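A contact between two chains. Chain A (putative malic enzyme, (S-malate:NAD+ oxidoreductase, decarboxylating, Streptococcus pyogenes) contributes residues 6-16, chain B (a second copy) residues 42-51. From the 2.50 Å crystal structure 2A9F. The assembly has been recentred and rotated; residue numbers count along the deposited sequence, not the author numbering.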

# COMPACT_ATOMS: atom_id res chain seq x y z
N GLN A 6 6.32 33.01 14.21
CA GLN A 6 5.24 32.04 14.08
C GLN A 6 5.74 30.65 13.69
O GLN A 6 5.64 29.69 14.45
CB GLN A 6 4.22 32.53 13.03
CG GLN A 6 4.67 33.71 12.15
CD GLN A 6 6.02 33.48 11.45
OE1 GLN A 6 7.09 33.66 12.05
NE2 GLN A 6 5.97 33.10 10.17
N LEU A 7 6.27 30.56 12.48
CA LEU A 7 6.77 29.30 11.95
C LEU A 7 6.91 29.51 10.45
O LEU A 7 7.96 29.21 9.86
CB LEU A 7 5.79 28.16 12.25
CG LEU A 7 6.14 26.73 11.79
CD1 LEU A 7 7.63 26.59 11.52
CD2 LEU A 7 5.68 25.73 12.85
N GLY A 8 5.85 30.05 9.84
CA GLY A 8 5.84 30.30 8.41
C GLY A 8 5.48 28.98 7.76
O GLY A 8 4.49 28.86 7.03
N GLN A 9 6.30 27.98 8.05
CA GLN A 9 6.07 26.65 7.54
C GLN A 9 4.76 26.09 8.12
O GLN A 9 4.65 24.90 8.38
CB GLN A 9 7.25 25.76 7.91
CG GLN A 9 8.63 26.41 7.71
CD GLN A 9 8.88 26.91 6.29
OE1 GLN A 9 8.34 27.95 5.89
NE2 GLN A 9 9.68 26.18 5.53
N LEU A 10 3.78 26.98 8.34
CA LEU A 10 2.45 26.62 8.85
C LEU A 10 1.57 26.25 7.63
O LEU A 10 0.35 26.35 7.65
CB LEU A 10 1.85 27.80 9.64
CG LEU A 10 0.33 27.94 9.88
CD1 LEU A 10 0.01 28.58 11.23
CD2 LEU A 10 -0.25 28.79 8.75
N ALA A 11 2.24 25.85 6.55
CA ALA A 11 1.56 25.38 5.36
C ALA A 11 1.00 24.01 5.76
O ALA A 11 1.49 22.96 5.36
CB ALA A 11 2.53 25.25 4.22
N LEU A 12 0.01 24.08 6.64
CA LEU A 12 -0.73 22.94 7.15
C LEU A 12 -1.93 23.04 6.22
O LEU A 12 -2.72 22.10 6.06
CB LEU A 12 -1.13 23.23 8.60
CG LEU A 12 -1.94 22.29 9.48
CD1 LEU A 12 -1.52 20.85 9.31
CD2 LEU A 12 -1.74 22.72 10.91
N GLU A 13 -2.05 24.21 5.59
CA GLU A 13 -3.12 24.42 4.64
C GLU A 13 -2.80 23.59 3.40
O GLU A 13 -3.68 23.28 2.61
CB GLU A 13 -3.31 25.93 4.33
CG GLU A 13 -2.06 26.74 3.99
CD GLU A 13 -2.38 28.23 3.74
OE1 GLU A 13 -2.97 28.87 4.63
OE2 GLU A 13 -2.03 28.75 2.65
N GLN A 14 -1.53 23.20 3.25
CA GLN A 14 -1.12 22.38 2.11
C GLN A 14 -1.65 20.97 2.27
O GLN A 14 -1.72 20.23 1.30
CB GLN A 14 0.41 22.30 1.98
CG GLN A 14 0.83 21.51 0.74
CD GLN A 14 2.26 20.97 0.80
OE1 GLN A 14 2.58 20.07 1.58
NE2 GLN A 14 3.13 21.52 -0.04
N ALA A 15 -2.01 20.58 3.48
CA ALA A 15 -2.54 19.23 3.67
C ALA A 15 -4.04 19.27 3.43
O ALA A 15 -4.59 18.45 2.69
CB ALA A 15 -2.25 18.74 5.07
N LYS A 16 -4.68 20.26 4.05
CA LYS A 16 -6.11 20.51 3.97
C LYS A 16 -6.58 20.62 2.52
O LYS A 16 -7.57 20.01 2.13
CB LYS A 16 -6.43 21.81 4.72
CG LYS A 16 -7.88 22.25 4.67
CD LYS A 16 -8.74 21.35 5.53
CE LYS A 16 -10.15 21.89 5.69
NZ LYS A 16 -10.90 21.05 6.65
N PRO B 42 10.93 20.71 8.61
CA PRO B 42 10.25 20.51 9.89
C PRO B 42 8.79 20.98 9.85
O PRO B 42 8.12 21.05 10.88
CB PRO B 42 11.07 21.39 10.82
CG PRO B 42 11.26 22.63 9.93
CD PRO B 42 11.55 22.05 8.55
N GLY B 43 8.31 21.31 8.66
CA GLY B 43 6.95 21.79 8.52
C GLY B 43 5.92 20.70 8.70
O GLY B 43 4.87 20.92 9.32
N VAL B 44 6.22 19.52 8.16
CA VAL B 44 5.31 18.40 8.27
C VAL B 44 5.07 18.04 9.75
O VAL B 44 4.06 17.42 10.09
CB VAL B 44 5.84 17.17 7.50
CG1 VAL B 44 7.18 16.76 8.03
CG2 VAL B 44 4.84 16.03 7.58
N ALA B 45 5.97 18.46 10.63
CA ALA B 45 5.82 18.16 12.06
C ALA B 45 4.55 18.80 12.64
O ALA B 45 3.98 18.27 13.61
CB ALA B 45 7.06 18.61 12.84
N SER B 46 4.10 19.91 12.07
CA SER B 46 2.88 20.56 12.55
C SER B 46 1.65 19.76 12.12
O SER B 46 0.61 19.79 12.79
CB SER B 46 2.76 21.99 12.02
OG SER B 46 3.78 22.82 12.54
N VAL B 47 1.76 19.08 10.98
CA VAL B 47 0.65 18.28 10.46
C VAL B 47 0.47 17.04 11.32
O VAL B 47 -0.65 16.68 11.68
CB VAL B 47 0.90 17.83 9.01
CG1 VAL B 47 -0.28 17.00 8.53
CG2 VAL B 47 1.11 19.05 8.12
N SER B 48 1.59 16.37 11.63
CA SER B 48 1.54 15.18 12.47
C SER B 48 0.94 15.51 13.84
O SER B 48 0.01 14.84 14.29
CB SER B 48 2.95 14.61 12.65
OG SER B 48 3.42 14.01 11.45
N SER B 49 1.47 16.55 14.46
CA SER B 49 1.03 16.99 15.77
C SER B 49 -0.45 17.36 15.81
O SER B 49 -1.18 16.97 16.73
CB SER B 49 1.87 18.18 16.24
OG SER B 49 3.23 17.78 16.38
N ALA B 50 -0.88 18.09 14.80
CA ALA B 50 -2.27 18.49 14.73
C ALA B 50 -3.14 17.24 14.71
O ALA B 50 -4.13 17.15 15.45
CB ALA B 50 -2.52 19.34 13.49
N ILE B 51 -2.77 16.28 13.88
CA ILE B 51 -3.54 15.05 13.77
C ILE B 51 -3.45 14.26 15.07
O ILE B 51 -4.40 13.57 15.43
CB ILE B 51 -3.02 14.17 12.60
CG1 ILE B 51 -3.38 14.82 11.27
CG2 ILE B 51 -3.63 12.76 12.67
CD1 ILE B 51 -2.77 14.13 10.10

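Small interfaces between protein copies can be held largely by the fit of apolar side chains, and this contact is a compact example: no hydrogen bond crosses it, and the two stretches bury 353 Å². At its centre, Leu12(A) meets the helix of chain B. Its CA-to-CB bond points sideways, but chi1 in t and chi2 in p bring the end of the side chain nearer, so that CD1 of Leu12(A) packs 3.4 Å from CG2 of Val47(B). The forked leucine end also places CD2 of Leu12(A) 4.3 Å from CB of Ala50(B), whose small methyl receives it without crowding. Val47(B) is branched as well: its CG1 lies 4.3 Å from CB of Ala15(A), a small, buried side chain directed toward chain B.

Outward from this centre the packing becomes mixed. Gly43(B) lets the backbones approach, its CA 3.9 Å from O of Gln9(A); a CB there would sit tightly, 3.4 Å from CB of Gln9(A). CB of Gln9(A) lies 4.0 Å from CA of Gly43(B), while its NE2 is hydrogen-bonded elsewhere in the structure. At the polar edge, CD2 of Leu7(A) rests 3.5 Å from OG of Ser46(B), a van der Waals contact; both CA-to-CB bonds point toward the other stretch, and the short serine leaves room for the leucine methyl.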